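Local coordinates for protein L-Ala-D/L-Glu epimerase, a muconate lactonizing enzyme (Klebsiella pneumoniae subsp. pneumoniae MGH 78578, PDB 3FCP) that belongs to the mandelate racemase/muconate lactonizing enzyme family of the enolase superfamily and carries a magnesium ion in its barrel domain, at residues A67-S70 with A71-Y75; A252-T255 with A256-Y260; A85-L88 with N89-T92. All coordinates share one frame; numbering follows the deposited sequence.

Contact 1 of 3, residues A67-S70 with A71-Y75; sequences AISS and AITHY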
ATOM      1  N   ALA A  67      29.684 -30.745   6.090  1.00 24.51           N
ATOM      2  CA  ALA A  67      29.476 -29.608   6.989  1.00 25.07           C
ATOM      3  C   ALA A  67      28.444 -29.998   8.049  1.00 25.35           C
ATOM      4  O   ALA A  67      28.520 -29.565   9.199  1.00 22.85           O
ATOM      5  CB  ALA A  67      28.985 -28.391   6.208  1.00 24.96           C
ATOM      6  N   ILE A  68      27.472 -30.809   7.643  1.00 24.41           N
ATOM      7  CA  ILE A  68      26.441 -31.276   8.556  1.00 24.83           C
ATOM      8  C   ILE A  68      27.109 -32.142   9.624  1.00 26.32           C
ATOM      9  O   ILE A  68      26.849 -31.989  10.822  1.00 25.61           O
ATOM     10  CB  ILE A  68      25.372 -32.084   7.790  1.00 22.80           C
ATOM     11  CG1 ILE A  68      24.537 -31.128   6.934  1.00 20.98           C
ATOM     12  CG2 ILE A  68      24.488 -32.864   8.766  1.00 23.06           C
ATOM     13  CD1 ILE A  68      23.628 -31.822   5.943  1.00 23.69           C
ATOM     14  N   SER A  69      27.982 -33.042   9.179  1.00 26.90           N
ATOM     15  CA  SER A  69      28.717 -33.922  10.085  1.00 28.50           C
ATOM     16  C   SER A  69      29.567 -33.071  11.040  1.00 27.49           C
ATOM     17  O   SER A  69      29.637 -33.329  12.245  1.00 26.84           O
ATOM     18  CB  SER A  69      29.611 -34.862   9.267  1.00 29.46           C
ATOM     19  OG  SER A  69      30.443 -35.640  10.099  1.00 31.98           O
ATOM     20  N   SER A  70      30.205 -32.050  10.485  1.00 27.68           N
ATOM     21  CA  SER A  70      31.034 -31.136  11.260  1.00 28.41           C
ATOM     22  C   SER A  70      30.218 -30.430  12.346  1.00 26.21           C
ATOM     23  O   SER A  70      30.652 -30.342  13.489  1.00 26.15           O
ATOM     24  CB  SER A  70      31.659 -30.091  10.327  1.00 31.16           C
ATOM     25  OG  SER A  70      32.267 -29.047  11.065  1.00 34.11           O
ATOM     26  N   ALA A  71      29.039 -29.927  11.985  1.00 25.45           N
ATOM     27  CA  ALA A  71      28.177 -29.238  12.948  1.00 25.83           C
ATOM     28  C   ALA A  71      27.830 -30.168  14.112  1.00 25.99           C
ATOM     29  O   ALA A  71      27.859 -29.765  15.270  1.00 24.81           O
ATOM     30  CB  ALA A  71      26.904 -28.756  12.266  1.00 22.83           C
ATOM     31  N   ILE A  72      27.514 -31.419  13.794  1.00 26.21           N
ATOM     32  CA  ILE A  72      27.168 -32.396  14.820  1.00 27.63           C
ATOM     33  C   ILE A  72      28.349 -32.728  15.733  1.00 28.57           C
ATOM     34  O   ILE A  72      28.233 -32.684  16.957  1.00 28.04           O
ATOM     35  CB  ILE A  72      26.641 -33.696  14.172  1.00 27.79           C
ATOM     36  CG1 ILE A  72      25.308 -33.408  13.479  1.00 26.99           C
ATOM     37  CG2 ILE A  72      26.494 -34.798  15.232  1.00 27.16           C
ATOM     38  CD1 ILE A  72      24.800 -34.529  12.601  1.00 29.04           C
ATOM     39  N   THR A  73      29.487 -33.053  15.130  1.00 29.78           N
ATOM     40  CA  THR A  73      30.685 -33.414  15.886  1.00 30.60           C
ATOM     41  C   THR A  73      31.284 -32.294  16.736  1.00 30.51           C
ATOM     42  O   THR A  73      31.460 -32.452  17.944  1.00 28.14           O
ATOM     43  CB  THR A  73      31.802 -33.930  14.945  1.00 30.39           C
ATOM     44  OG1 THR A  73      31.331 -35.078  14.228  1.00 33.03           O
ATOM     45  CG2 THR A  73      33.051 -34.317  15.755  1.00 31.85           C
ATOM     46  N   HIS A  74      31.586 -31.163  16.106  1.00 31.32           N
ATOM     47  CA  HIS A  74      32.222 -30.049  16.803  1.00 32.01           C
ATOM     48  C   HIS A  74      31.372 -29.103  17.630  1.00 30.07           C
ATOM     49  O   HIS A  74      31.886 -28.482  18.557  1.00 29.87           O
ATOM     50  CB  HIS A  74      33.020 -29.203  15.813  1.00 35.58           C
ATOM     51  CG  HIS A  74      34.160 -29.930  15.179  1.00 42.72           C
ATOM     52  ND1 HIS A  74      33.993 -30.811  14.131  1.00 46.06           N
ATOM     53  CD2 HIS A  74      35.486 -29.921  15.456  1.00 43.73           C
ATOM     54  CE1 HIS A  74      35.167 -31.312  13.790  1.00 46.54           C
ATOM     55  NE2 HIS A  74      36.089 -30.789  14.578  1.00 46.38           N
ATOM     56  N   TYR A  75      30.086 -28.986  17.313  1.00 27.32           N
ATOM     57  CA  TYR A  75      29.238 -28.044  18.032  1.00 24.73           C
ATOM     58  C   TYR A  75      28.047 -28.619  18.784  1.00 24.90           C
ATOM     59  O   TYR A  75      27.908 -28.395  19.984  1.00 23.20           O
ATOM     60  CB  TYR A  75      28.778 -26.955  17.055  1.00 25.15           C
ATOM     61  CG  TYR A  75      29.943 -26.151  16.516  1.00 25.10           C
ATOM     62  CD1 TYR A  75      30.537 -25.151  17.286  1.00 24.41           C
ATOM     63  CD2 TYR A  75      30.506 -26.448  15.275  1.00 24.67           C
ATOM     64  CE1 TYR A  75      31.669 -24.467  16.834  1.00 26.36           C
ATOM     65  CE2 TYR A  75      31.642 -25.771  14.814  1.00 25.17           C
ATOM     66  CZ  TYR A  75      32.218 -24.784  15.601  1.00 25.98           C
ATOM     67  OH  TYR A  75      33.354 -24.134  15.173  1.00 26.67           O
TER
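The His74 imidazole meets Ser70 O with its edge, the oxygen lying in the plane of the ring. His74 ND1 is the edge atom concerned, and its bond to Ser70 O is weak, at 3.4 Å with an N-H...O angle of 144°. CG of His74 lies beside its own backbone N (chi1 -64°), which turns the ring back toward the preceding turn, where its ND1 edge comes near the carbonyl. The main grip on Ser70 O is the backbone one, from His74 N at 2.9 Å. The Tyr75 ring also has Ser70 O near it, but obliquely, and its OH is hydrogen-bonded to Glu66 of the second subunit.

One residue earlier the pattern repeats with a hydroxyl. Ser69 O accepts from Thr73 N at 2.9 Å and from Thr73 OG1 at 3.1 Å. The amide approaches nearly end-on to the carbonyl, while the hydroxyl comes from above the carbonyl plane, 40° out of it. The Thr73 side chain is thereby tied to its own helix.

Ile68 and Ile72 lie side by side and point the same way. CD1 of Ile72 runs back to CG2 of Ile68 at 4.2 Å, a loose apolar contact between residues one helical turn apart.

All this lies on helix 65-80, with a wider pi-type turn at 71-75. The two isoleucines pack on Val36 of strand 33-42, and Ile72 also reaches Ile10 and Ser12 of strand 7-17. Helix 103-121 adds Phe104 against Ile68 and Ala105 against Ala71 and Ile72.

Contact 2 of 3, residues A252-T255 with A256-Y260; sequences AVAT and AYDGY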
ATOM      1  N   ALA A 252      11.948 -20.979  -0.986  1.00 22.80           N
ATOM      2  CA  ALA A 252      11.517 -19.683  -0.456  1.00 24.59           C
ATOM      3  C   ALA A 252      11.058 -19.760   1.001  1.00 24.08           C
ATOM      4  O   ALA A 252      10.927 -18.738   1.674  1.00 25.63           O
ATOM      5  CB  ALA A 252      10.389 -19.111  -1.315  1.00 23.80           C
ATOM      6  N   VAL A 253      10.806 -20.965   1.493  1.00 23.77           N
ATOM      7  CA  VAL A 253      10.340 -21.106   2.866  1.00 24.49           C
ATOM      8  C   VAL A 253      10.983 -22.296   3.562  1.00 23.93           C
ATOM      9  O   VAL A 253      10.835 -23.439   3.130  1.00 24.58           O
ATOM     10  CB  VAL A 253       8.797 -21.240   2.899  1.00 25.74           C
ATOM     11  CG1 VAL A 253       8.362 -22.446   2.072  1.00 29.61           C
ATOM     12  CG2 VAL A 253       8.307 -21.371   4.328  1.00 29.05           C
ATOM     13  N   ALA A 254      11.706 -22.019   4.644  1.00 22.09           N
ATOM     14  CA  ALA A 254      12.368 -23.076   5.403  1.00 21.21           C
ATOM     15  C   ALA A 254      11.822 -23.163   6.826  1.00 21.80           C
ATOM     16  O   ALA A 254      11.421 -24.240   7.293  1.00 20.24           O
ATOM     17  CB  ALA A 254      13.881 -22.823   5.443  1.00 19.78           C
ATOM     18  N   THR A 255      11.805 -22.017   7.504  1.00 20.75           N
ATOM     19  CA  THR A 255      11.361 -21.931   8.890  1.00 21.40           C
ATOM     20  C   THR A 255      10.023 -21.219   9.039  1.00 21.69           C
ATOM     21  O   THR A 255       9.514 -20.614   8.095  1.00 21.82           O
ATOM     22  CB  THR A 255      12.373 -21.141   9.716  1.00 19.73           C
ATOM     23  OG1 THR A 255      12.339 -19.776   9.287  1.00 21.94           O
ATOM     24  CG2 THR A 255      13.792 -21.687   9.509  1.00 21.86           C
ATOM     25  N   ALA A 256       9.468 -21.282  10.245  1.00 20.94           N
ATOM     26  CA  ALA A 256       8.206 -20.620  10.546  1.00 21.21           C
ATOM     27  C   ALA A 256       8.358 -19.120  10.293  1.00 20.27           C
ATOM     28  O   ALA A 256       7.401 -18.457   9.891  1.00 20.11           O
ATOM     29  CB  ALA A 256       7.807 -20.881  12.000  1.00 18.98           C
ATOM     30  N   TYR A 257       9.557 -18.585  10.524  1.00 20.30           N
ATOM     31  CA  TYR A 257       9.788 -17.160  10.288  1.00 22.65           C
ATOM     32  C   TYR A 257       9.603 -16.870   8.800  1.00 20.96           C
ATOM     33  O   TYR A 257       8.892 -15.939   8.440  1.00 20.94           O
ATOM     34  CB  TYR A 257      11.204 -16.738  10.710  1.00 23.96           C
ATOM     35  CG  TYR A 257      11.516 -16.934  12.176  1.00 25.32           C
ATOM     36  CD1 TYR A 257      12.411 -17.922  12.589  1.00 27.34           C
ATOM     37  CD2 TYR A 257      10.950 -16.106  13.149  1.00 26.61           C
ATOM     38  CE1 TYR A 257      12.743 -18.082  13.932  1.00 28.51           C
ATOM     39  CE2 TYR A 257      11.274 -16.252  14.504  1.00 26.02           C
ATOM     40  CZ  TYR A 257      12.171 -17.240  14.884  1.00 29.54           C
ATOM     41  OH  TYR A 257      12.516 -17.380  16.206  1.00 32.84           O
ATOM     42  N   ASP A 258      10.241 -17.662   7.938  1.00 22.03           N
ATOM     43  CA  ASP A 258      10.098 -17.466   6.486  1.00 23.25           C
ATOM     44  C   ASP A 258       8.638 -17.638   6.085  1.00 21.29           C
ATOM     45  O   ASP A 258       8.121 -16.916   5.228  1.00 19.71           O
ATOM     46  CB  ASP A 258      10.906 -18.496   5.679  1.00 23.22           C
ATOM     47  CG  ASP A 258      12.376 -18.487   6.011  1.00 28.14           C
ATOM     48  OD1 ASP A 258      12.923 -17.407   6.309  1.00 29.30           O
ATOM     49  OD2 ASP A 258      12.993 -19.567   5.957  1.00 30.61           O
ATOM     50  N   GLY A 259       7.989 -18.624   6.696  1.00 20.85           N
ATOM     51  CA  GLY A 259       6.600 -18.900   6.389  1.00 20.79           C
ATOM     52  C   GLY A 259       5.689 -17.720   6.657  1.00 21.65           C
ATOM     53  O   GLY A 259       4.798 -17.419   5.859  1.00 19.38           O
ATOM     54  N   TYR A 260       5.898 -17.060   7.792  1.00 21.49           N
ATOM     55  CA  TYR A 260       5.086 -15.907   8.150  1.00 21.32           C
ATOM     56  C   TYR A 260       5.354 -14.750   7.197  1.00 20.86           C
ATOM     57  O   TYR A 260       4.431 -14.106   6.712  1.00 20.91           O
ATOM     58  CB  TYR A 260       5.389 -15.445   9.578  1.00 20.15           C
ATOM     59  CG  TYR A 260       4.768 -14.101   9.867  1.00 21.69           C
ATOM     60  CD1 TYR A 260       3.385 -13.968  10.015  1.00 21.47           C
ATOM     61  CD2 TYR A 260       5.546 -12.942   9.880  1.00 20.85           C
ATOM     62  CE1 TYR A 260       2.794 -12.717  10.151  1.00 21.86           C
ATOM     63  CE2 TYR A 260       4.965 -11.689  10.022  1.00 19.37           C
ATOM     64  CZ  TYR A 260       3.597 -11.581  10.151  1.00 19.91           C
ATOM     65  OH  TYR A 260       3.018 -10.341  10.249  1.00 19.51           O
TER
HETATM   66  O   HOH W   1      14.446 -18.145   8.687  1.00 37.98           O
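Asp258 OD2 takes two backbone amides, Ala254 N and Thr255 N, each at 3.1 Å. Ala254 N meets the anti lone pair of OD2, the one away from OD1. Thr255 N meets the oxygen from above the carboxylate plane and is the straighter of the two, with an N-H...O angle of 172°. CG of Asp258 is anti to its carbonyl carbon (chi1 -57°), which turns the carboxylate back toward the residues before the helix.

Thr255 answers in the other direction. Its OG1 accepts from Asp258 N at 3.3 Å and, weakly, from Tyr257 N. The two residues thus form a capping box, with Thr255 as N-cap. A water joins their side chains: it lies 2.7 Å from Thr255 OG1 and donates to Asp258 OD1. The negative carboxylate at this end probably also interacts favourably with the helix dipole.

Gly259 N bonds to Thr255 O at 2.9 Å, and CG2 of Val253 rests on the glycine backbone, 3.6 Å from Gly259 CA.

The box starts helix 256-264 directly after the loop that leaves barrel strand 246-249. Val253 packs on Leu287 and Ala256 on Ala286 and Val290, all of helix 283-294, while Ala252 lies against helix 233-242.

Contact 3 of 3, residues A85-L88 with N89-T92; sequences ADNL and NALT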
ATOM      1  N   ALA A  85      17.746 -35.171  28.250  1.00 30.81           N
ATOM      2  CA  ALA A  85      17.352 -35.583  26.908  1.00 29.73           C
ATOM      3  C   ALA A  85      15.856 -35.693  26.633  1.00 29.42           C
ATOM      4  O   ALA A  85      15.451 -35.890  25.489  1.00 27.89           O
ATOM      5  CB  ALA A  85      18.036 -36.919  26.576  1.00 28.53           C
ATOM      6  N   ASP A  86      15.043 -35.557  27.672  1.00 28.92           N
ATOM      7  CA  ASP A  86      13.592 -35.680  27.549  1.00 29.62           C
ATOM      8  C   ASP A  86      12.879 -34.350  27.314  1.00 29.17           C
ATOM      9  O   ASP A  86      11.701 -34.328  26.959  1.00 30.43           O
ATOM     10  CB  ASP A  86      13.039 -36.291  28.831  1.00 30.10           C
ATOM     11  CG  ASP A  86      13.399 -35.464  30.050  1.00 32.23           C
ATOM     12  OD1 ASP A  86      14.610 -35.332  30.334  1.00 34.96           O
ATOM     13  OD2 ASP A  86      12.486 -34.932  30.711  1.00 33.65           O
ATOM     14  N   ASN A  87      13.584 -33.245  27.522  1.00 27.45           N
ATOM     15  CA  ASN A  87      12.981 -31.926  27.381  1.00 25.50           C
ATOM     16  C   ASN A  87      13.302 -31.293  26.027  1.00 25.38           C
ATOM     17  O   ASN A  87      14.242 -30.506  25.917  1.00 22.93           O
ATOM     18  CB  ASN A  87      13.484 -31.021  28.512  1.00 26.13           C
ATOM     19  CG  ASN A  87      12.607 -29.804  28.722  1.00 25.76           C
ATOM     20  OD1 ASN A  87      12.142 -29.188  27.768  1.00 25.76           O
ATOM     21  ND2 ASN A  87      12.390 -29.443  29.980  1.00 26.86           N
ATOM     22  N   LEU A  88      12.522 -31.634  25.003  1.00 22.46           N
ATOM     23  CA  LEU A  88      12.768 -31.092  23.671  1.00 24.91           C
ATOM     24  C   LEU A  88      12.719 -29.559  23.596  1.00 23.45           C
ATOM     25  O   LEU A  88      13.500 -28.953  22.870  1.00 23.73           O
ATOM     26  CB  LEU A  88      11.786 -31.691  22.662  1.00 25.33           C
ATOM     27  CG  LEU A  88      12.073 -31.361  21.190  1.00 27.65           C
ATOM     28  CD1 LEU A  88      13.534 -31.629  20.855  1.00 28.41           C
ATOM     29  CD2 LEU A  88      11.163 -32.198  20.304  1.00 28.57           C
ATOM     30  N   ASN A  89      11.810 -28.931  24.336  1.00 22.61           N
ATOM     31  CA  ASN A  89      11.724 -27.470  24.308  1.00 23.90           C
ATOM     32  C   ASN A  89      13.005 -26.834  24.846  1.00 23.86           C
ATOM     33  O   ASN A  89      13.547 -25.916  24.232  1.00 23.45           O
ATOM     34  CB  ASN A  89      10.513 -26.976  25.107  1.00 23.98           C
ATOM     35  CG  ASN A  89       9.202 -27.260  24.403  1.00 24.96           C
ATOM     36  OD1 ASN A  89       9.138 -27.243  23.174  1.00 23.69           O
ATOM     37  ND2 ASN A  89       8.139 -27.507  25.179  1.00 23.83           N
ATOM     38  N   ALA A  90      13.497 -27.335  25.978  1.00 22.96           N
ATOM     39  CA  ALA A  90      14.725 -26.807  26.566  1.00 24.05           C
ATOM     40  C   ALA A  90      15.914 -27.056  25.636  1.00 23.79           C
ATOM     41  O   ALA A  90      16.746 -26.174  25.438  1.00 24.64           O
ATOM     42  CB  ALA A  90      14.989 -27.452  27.938  1.00 24.33           C
ATOM     43  N   LEU A  91      15.990 -28.256  25.064  1.00 24.81           N
ATOM     44  CA  LEU A  91      17.089 -28.601  24.159  1.00 25.31           C
ATOM     45  C   LEU A  91      17.066 -27.758  22.882  1.00 24.53           C
ATOM     46  O   LEU A  91      18.113 -27.340  22.381  1.00 23.41           O
ATOM     47  CB  LEU A  91      17.035 -30.092  23.802  1.00 24.65           C
ATOM     48  CG  LEU A  91      17.399 -31.053  24.948  1.00 25.64           C
ATOM     49  CD1 LEU A  91      16.985 -32.470  24.598  1.00 25.59           C
ATOM     50  CD2 LEU A  91      18.895 -30.979  25.224  1.00 26.06           C
ATOM     51  N   THR A  92      15.870 -27.514  22.359  1.00 24.55           N
ATOM     52  CA  THR A  92      15.718 -26.715  21.149  1.00 25.54           C
ATOM     53  C   THR A  92      16.156 -25.265  21.398  1.00 26.16           C
ATOM     54  O   THR A  92      16.855 -24.662  20.577  1.00 25.09           O
ATOM     55  CB  THR A  92      14.258 -26.754  20.660  1.00 27.06           C
ATOM     56  OG1 THR A  92      13.905 -28.111  20.343  1.00 25.44           O
ATOM     57  CG2 THR A  92      14.073 -25.873  19.423  1.00 24.58           C
TER
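Asn87 OD1 accepts a hydrogen bond from Ala90 N at 2.9 Å, with an N-H...O angle of 163°. The backbone amide comes from above the plane of the side-chain carbonyl, 49° out of it. CG of Asn87 stands opposite its backbone N (chi1 -162°), and from there OD1 can reach over the first turn. The nitrogen of the same side-chain amide, ND2, bonds to Ala132 O of the third subunit, so both the oxygen and the nitrogen of the amide are engaged, which fixes its rotation. Thr92 OG1 donates to Leu88 O at 2.7 Å.

Among backbone bonds, Leu91 N reaches Asn87 O at 3.0 Å and Thr92 N reaches Leu88 O at 2.8 Å. Leu88 O is therefore gripped twice by Thr92, its amide and hydroxyl arriving from opposite faces of the carbonyl plane.

Van der Waals contacts surround these bonds. Ala90 CB lies against the same face of the Asn87 amide as Ala90 N, 3.4 Å from Asn87 CG. The Leu88 and Thr92 side chains cross obliquely, with CD1 of Leu88 at 3.6 Å from Thr92 OG1. CD1 of Leu91 extends back to Ala85 O at 3.9 Å. Leu88 and Leu91 also pack on Leu114 and Leu113 of helix 103-121.

The arrangement is an asparagine N-cap. It opens helix 88-98 in the N-terminal domain of this family, beside the third subunit.

Contacts 1 and 3 belong to the N-terminal domain, on the consecutive helices 65-80 and 88-98. Their centres are about 19 Å apart. Both helices pack on helix 103-121, which joins the two contacts indirectly. Contact 2 lies in the barrel domain, with its centre about 24 Å from that of contact 1 and about 22 Å from that of contact 3. No two of the contacts touch. Contacts 2 and 3 both begin a helix and both meet the third subunit; contacts 1 and 2 each meet the second. Contact 2 directly follows the metal ligands Asp250 and Glu251, and the Ala252 side chain is about 9 Å from the magnesium ion.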